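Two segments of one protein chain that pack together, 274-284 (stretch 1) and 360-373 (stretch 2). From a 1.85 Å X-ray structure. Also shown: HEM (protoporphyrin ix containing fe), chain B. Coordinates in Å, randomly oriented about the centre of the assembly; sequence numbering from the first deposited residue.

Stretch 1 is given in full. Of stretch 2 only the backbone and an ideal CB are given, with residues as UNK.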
# COMPACT_ATOMS: atom_id res chain seq x y z
N THR A 274 4.78 -22.47 2.62
CA THR A 274 5.99 -21.67 2.81
C THR A 274 5.65 -20.30 3.37
O THR A 274 4.48 -19.93 3.48
CB THR A 274 6.70 -21.44 1.47
OG1 THR A 274 5.83 -20.71 0.60
CG2 THR A 274 7.07 -22.76 0.82
N TRP A 275 6.67 -19.54 3.73
CA TRP A 275 6.44 -18.20 4.26
C TRP A 275 5.82 -17.39 3.13
O TRP A 275 4.99 -16.52 3.36
CB TRP A 275 7.75 -17.56 4.71
CG TRP A 275 8.29 -18.13 5.98
CD1 TRP A 275 9.48 -18.78 6.15
CD2 TRP A 275 7.66 -18.12 7.27
NE1 TRP A 275 9.63 -19.17 7.46
CE2 TRP A 275 8.52 -18.78 8.17
CE3 TRP A 275 6.44 -17.61 7.74
CZ2 TRP A 275 8.21 -18.95 9.52
CZ3 TRP A 275 6.13 -17.78 9.09
CH2 TRP A 275 7.01 -18.44 9.96
N ALA A 276 6.24 -17.69 1.90
CA ALA A 276 5.73 -16.99 0.73
C ALA A 276 4.24 -17.25 0.60
O ALA A 276 3.47 -16.35 0.27
CB ALA A 276 6.47 -17.44 -0.53
N ASP A 277 3.81 -18.48 0.86
CA ASP A 277 2.39 -18.81 0.76
C ASP A 277 1.60 -18.00 1.78
O ASP A 277 0.50 -17.54 1.51
CB ASP A 277 2.14 -20.30 1.04
CG ASP A 277 2.69 -21.20 -0.05
OD1 ASP A 277 2.73 -20.78 -1.22
OD2 ASP A 277 3.05 -22.35 0.29
N VAL A 278 2.18 -17.85 2.98
CA VAL A 278 1.51 -17.09 4.03
C VAL A 278 1.39 -15.62 3.63
O VAL A 278 0.37 -14.99 3.89
CB VAL A 278 2.28 -17.19 5.36
CG1 VAL A 278 1.72 -16.20 6.37
CG2 VAL A 278 2.17 -18.61 5.90
N VAL A 279 2.42 -15.09 2.98
CA VAL A 279 2.39 -13.70 2.55
C VAL A 279 1.33 -13.51 1.47
O VAL A 279 0.60 -12.53 1.49
CB VAL A 279 3.78 -13.24 2.05
CG1 VAL A 279 3.68 -11.89 1.35
CG2 VAL A 279 4.74 -13.12 3.24
N GLU A 280 1.24 -14.45 0.53
CA GLU A 280 0.26 -14.33 -0.53
C GLU A 280 -1.17 -14.40 0.00
O GLU A 280 -2.05 -13.69 -0.47
CB GLU A 280 0.46 -15.41 -1.60
CG GLU A 280 1.72 -15.19 -2.43
CD GLU A 280 1.82 -13.77 -2.94
OE1 GLU A 280 2.82 -13.09 -2.63
OE2 GLU A 280 0.89 -13.32 -3.64
N GLU A 281 -1.41 -15.26 0.99
CA GLU A 281 -2.75 -15.37 1.54
C GLU A 281 -3.06 -14.13 2.38
O GLU A 281 -4.22 -13.73 2.50
CB GLU A 281 -2.90 -16.64 2.39
CG GLU A 281 -4.27 -16.77 3.05
CD GLU A 281 -5.41 -17.02 2.07
OE1 GLU A 281 -5.26 -16.72 0.86
OE2 GLU A 281 -6.47 -17.50 2.51
N THR A 282 -2.03 -13.53 2.99
CA THR A 282 -2.24 -12.34 3.80
C THR A 282 -2.62 -11.20 2.85
O THR A 282 -3.50 -10.39 3.13
CB THR A 282 -0.96 -11.94 4.58
OG1 THR A 282 -0.62 -12.98 5.52
CG2 THR A 282 -1.18 -10.63 5.35
N LEU A 283 -1.95 -11.16 1.70
CA LEU A 283 -2.23 -10.12 0.71
C LEU A 283 -3.66 -10.25 0.19
O LEU A 283 -4.31 -9.26 -0.14
CB LEU A 283 -1.24 -10.24 -0.45
CG LEU A 283 0.19 -9.81 -0.09
CD1 LEU A 283 1.18 -10.17 -1.19
CD2 LEU A 283 0.19 -8.32 0.17
N ARG A 284 -4.16 -11.48 0.13
CA ARG A 284 -5.52 -11.69 -0.35
C ARG A 284 -6.55 -11.40 0.74
O ARG A 284 -7.49 -10.64 0.52
CB ARG A 284 -5.71 -13.14 -0.82
CG ARG A 284 -7.10 -13.43 -1.42
CD ARG A 284 -7.37 -14.93 -1.52
NE ARG A 284 -7.58 -15.52 -0.20
CZ ARG A 284 -8.69 -15.37 0.52
NH1 ARG A 284 -9.70 -14.66 0.03
NH2 ARG A 284 -8.78 -15.90 1.73
N UNK A 360 8.46 -5.64 -1.68
CA UNK A 360 7.57 -5.77 -0.52
C UNK A 360 7.44 -7.25 -0.15
O UNK A 360 7.54 -7.62 1.02
CB UNK A 360 6.20 -5.16 -0.81
N UNK A 361 7.22 -8.09 -1.15
CA UNK A 361 7.08 -9.52 -0.90
C UNK A 361 8.33 -10.05 -0.20
O UNK A 361 8.24 -10.78 0.78
CB UNK A 361 6.83 -10.28 -2.21
N UNK A 362 9.51 -9.64 -0.68
CA UNK A 362 10.75 -10.11 -0.07
C UNK A 362 10.88 -9.61 1.37
O UNK A 362 11.24 -10.38 2.26
CB UNK A 362 11.95 -9.65 -0.90
N UNK A 363 10.57 -8.34 1.59
CA UNK A 363 10.65 -7.76 2.93
C UNK A 363 9.82 -8.54 3.94
O UNK A 363 10.31 -8.89 5.02
CB UNK A 363 10.19 -6.30 2.90
N UNK A 364 8.57 -8.81 3.59
CA UNK A 364 7.69 -9.54 4.49
C UNK A 364 8.09 -10.99 4.71
O UNK A 364 8.08 -11.47 5.84
CB UNK A 364 6.26 -9.49 3.95
N UNK A 365 8.43 -11.70 3.63
CA UNK A 365 8.82 -13.09 3.79
C UNK A 365 10.06 -13.21 4.67
O UNK A 365 10.12 -14.06 5.56
CB UNK A 365 9.07 -13.73 2.42
N UNK A 366 11.05 -12.34 4.44
CA UNK A 366 12.27 -12.36 5.24
C UNK A 366 11.99 -12.02 6.70
O UNK A 366 12.50 -12.66 7.62
CB UNK A 366 13.30 -11.38 4.66
N UNK A 367 11.16 -11.00 6.92
CA UNK A 367 10.81 -10.59 8.27
C UNK A 367 10.15 -11.73 9.03
O UNK A 367 10.51 -12.02 10.17
CB UNK A 367 9.89 -9.37 8.24
N UNK A 368 9.19 -12.40 8.39
CA UNK A 368 8.49 -13.51 9.04
C UNK A 368 9.44 -14.64 9.43
O UNK A 368 9.42 -15.11 10.56
CB UNK A 368 7.40 -14.05 8.12
N UNK A 369 10.27 -15.05 8.48
CA UNK A 369 11.23 -16.13 8.70
C UNK A 369 12.15 -15.83 9.88
O UNK A 369 12.34 -16.67 10.76
CB UNK A 369 12.06 -16.36 7.44
N UNK A 370 12.71 -14.63 9.89
CA UNK A 370 13.62 -14.22 10.96
C UNK A 370 12.92 -14.10 12.31
O UNK A 370 13.42 -14.60 13.32
CB UNK A 370 14.28 -12.88 10.60
N UNK A 371 11.76 -13.45 12.33
CA UNK A 371 11.00 -13.26 13.55
C UNK A 371 10.58 -14.57 14.23
O UNK A 371 10.88 -14.79 15.40
CB UNK A 371 9.76 -12.42 13.24
N UNK A 372 9.87 -15.42 13.50
CA UNK A 372 9.44 -16.69 14.08
C UNK A 372 10.58 -17.68 14.25
O UNK A 372 10.48 -18.63 15.02
CB UNK A 372 8.35 -17.32 13.21
N UNK A 373 11.67 -17.44 13.54
CA UNK A 373 12.82 -18.32 13.64
C UNK A 373 13.54 -18.04 14.95
O UNK A 373 14.04 -18.95 15.61
CB UNK A 373 13.76 -18.14 12.45
CHA HEM B . 1.12 1.22 -6.93
CHB HEM B . 5.63 1.38 -5.25
CHC HEM B . 4.40 -1.58 -1.65
CHD HEM B . -0.10 -1.71 -3.32
C1A HEM B . 2.45 1.52 -6.82
C2A HEM B . 3.22 2.39 -7.72
C3A HEM B . 4.47 2.44 -7.24
C4A HEM B . 4.54 1.61 -6.05
CMA HEM B . 5.67 3.22 -7.82
CAA HEM B . 2.63 3.09 -8.96
CBA HEM B . 2.63 2.14 -10.17
CGA HEM B . 2.06 2.73 -11.46
O1A HEM B . 1.07 3.54 -11.32
O2A HEM B . 2.56 2.39 -12.53
C1B HEM B . 5.69 0.60 -4.13
C2B HEM B . 6.89 0.42 -3.32
C3B HEM B . 6.55 -0.42 -2.30
C4B HEM B . 5.15 -0.76 -2.47
CMB HEM B . 8.25 1.08 -3.62
CAB HEM B . 7.42 -0.95 -1.15
CBB HEM B . 8.57 -1.87 -1.60
C1C HEM B . 3.05 -1.89 -1.80
C2C HEM B . 2.29 -2.76 -0.89
C3C HEM B . 1.03 -2.80 -1.36
C4C HEM B . 0.99 -1.96 -2.54
CMC HEM B . 2.92 -3.46 0.35
CAC HEM B . -0.24 -3.53 -0.83
CBC HEM B . -0.07 -5.01 -0.45
C1D HEM B . -0.18 -0.93 -4.44
C2D HEM B . -1.37 -0.69 -5.22
C3D HEM B . -1.04 0.14 -6.23
C4D HEM B . 0.38 0.41 -6.10
CMD HEM B . -2.76 -1.29 -4.90
CAD HEM B . -1.99 0.71 -7.30
CBD HEM B . -2.54 -0.26 -8.36
CGD HEM B . -3.49 0.54 -9.22
O1D HEM B . -4.70 0.32 -9.13
O2D HEM B . -2.98 1.43 -9.95
NA HEM B . 3.28 1.06 -5.83
NB HEM B . 4.64 -0.12 -3.58
NC HEM B . 2.24 -1.42 -2.80
ND HEM B . 0.90 -0.24 -4.99
FE HEM B . 2.75 -0.19 -4.31

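Stretch 2 is helical throughout, and its axis passes 9.1 Å from that of helix 275-284, the N-to-C directions lying at 122°. Position 360 points sideways, with nothing of stretch 1 within 5.5 Å of its ideal CB, so stretch 1 leaves the choice open; it is A360.

At 361 the CB also points sideways, but it stands 4.9 Å from E280 OE1. A long side chain carrying a donor or positive charge could reach that carboxylate; lysine, arginine or glutamine would all be plausible. The residue is R361. Its NE donates to E280 OE1 at 2.8 Å in a salt bridge, with the oxygen near the guanidinium plane.

Position 362 points away and 363 is out of reach, so stretch 1 constrains neither; they are M362 and E363.

Position 364 points toward stretch 1, its ideal CB only 4.0 Å from V279 CG2. An apolar neighbour so near suits alanine, valine or another compact aliphatic residue. V364 places CG1 3.5 Å from V279 CG2.

At 365 the CB points sideways, 4.5 Å from V279 CG2 and 4.7 Å from W275 CB, where the helices run close: the CA atoms of 365 and W275 are 5.7 Å apart. A small or beta-branched residue fits, such as alanine, serine, threonine or valine. T365 sets CG2 3.6 Å from V279 CG2, while its hydroxyl stays within its own helix, near the carbonyls of R361 and M362.

Positions 366 and 367 lack contacts with stretch 1, the former pointing away; they are L366 and A367.

Position 368 points toward stretch 1, its ideal CB 3.7 Å from W275 CE3, with V278 and V279 also nearby. Leucine, isoleucine or methionine could fill this apolar site. L368 extends CD1 to 3.8 Å from V279 CG2 and 4.2 Å from V278 CG1.

At 369 the sideways CB lies 3.7 Å from W275 NE1, over the indole. Many side chains with a CB methylene would serve. In E369 that methylene makes a CH-pi contact, CB standing 4.0 Å from the centroid of the W275 five-membered ring.

Position 370 points away and 371 sideways, both clear of stretch 1; they are S370 and L371.

Position 372 points toward W275, its CB 3.7 Å from CH2, favouring a large apolar or aromatic group. The ring of F372 lies near parallel to the six-membered ring of W275 but slid apart, centroids 5.7 Å from each other.

At 373 an ideal CB would sit 2.7 Å from the carbonyl O of 369, favouring glycine; it is G373.

Stretch 2 (360-373) ARMEVTLALESLFG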
# COMPACT_ATOMS: atom_id res chain seq x y z
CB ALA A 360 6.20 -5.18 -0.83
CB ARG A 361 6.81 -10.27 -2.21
CG ARG A 361 5.35 -10.19 -2.66
CD ARG A 361 5.15 -10.70 -4.08
NE ARG A 361 3.76 -11.10 -4.31
CZ ARG A 361 3.09 -10.89 -5.44
NH1 ARG A 361 3.67 -10.28 -6.47
NH2 ARG A 361 1.83 -11.31 -5.55
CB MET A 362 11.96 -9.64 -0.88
CG MET A 362 13.27 -10.25 -0.39
SD MET A 362 14.67 -9.90 -1.47
CE MET A 362 14.92 -8.19 -1.09
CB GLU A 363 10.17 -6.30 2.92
CG GLU A 363 11.16 -5.31 2.33
CD GLU A 363 10.68 -3.87 2.45
OE1 GLU A 363 10.14 -3.51 3.51
OE2 GLU A 363 10.85 -3.10 1.48
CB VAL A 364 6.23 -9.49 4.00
CG1 VAL A 364 5.31 -10.14 5.02
CG2 VAL A 364 5.81 -8.04 3.76
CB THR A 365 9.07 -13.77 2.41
OG1 THR A 365 10.14 -13.11 1.73
CG2 THR A 365 7.82 -13.71 1.55
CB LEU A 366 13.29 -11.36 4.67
CG LEU A 366 14.04 -11.80 3.41
CD1 LEU A 366 14.96 -10.68 2.96
CD2 LEU A 366 14.84 -13.06 3.70
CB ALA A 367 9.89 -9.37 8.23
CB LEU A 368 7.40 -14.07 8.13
CG LEU A 368 6.20 -13.16 7.85
CD1 LEU A 368 5.23 -13.88 6.92
CD2 LEU A 368 5.51 -12.79 9.16
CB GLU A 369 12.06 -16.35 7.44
CG GLU A 369 13.16 -17.39 7.59
CD GLU A 369 13.87 -17.68 6.29
OE1 GLU A 369 14.35 -16.73 5.63
OE2 GLU A 369 13.96 -18.87 5.91
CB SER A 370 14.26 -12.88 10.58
OG SER A 370 15.18 -12.44 11.58
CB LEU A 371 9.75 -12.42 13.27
CG LEU A 371 8.85 -12.13 14.47
CD1 LEU A 371 9.60 -11.25 15.47
CD2 LEU A 371 7.58 -11.43 14.01
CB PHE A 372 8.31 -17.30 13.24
CG PHE A 372 7.00 -16.59 13.39
CD1 PHE A 372 6.68 -15.50 12.58
CD2 PHE A 372 6.11 -16.96 14.39
CE1 PHE A 372 5.49 -14.79 12.77
CE2 PHE A 372 4.92 -16.26 14.59
CZ PHE A 372 4.61 -15.18 13.77
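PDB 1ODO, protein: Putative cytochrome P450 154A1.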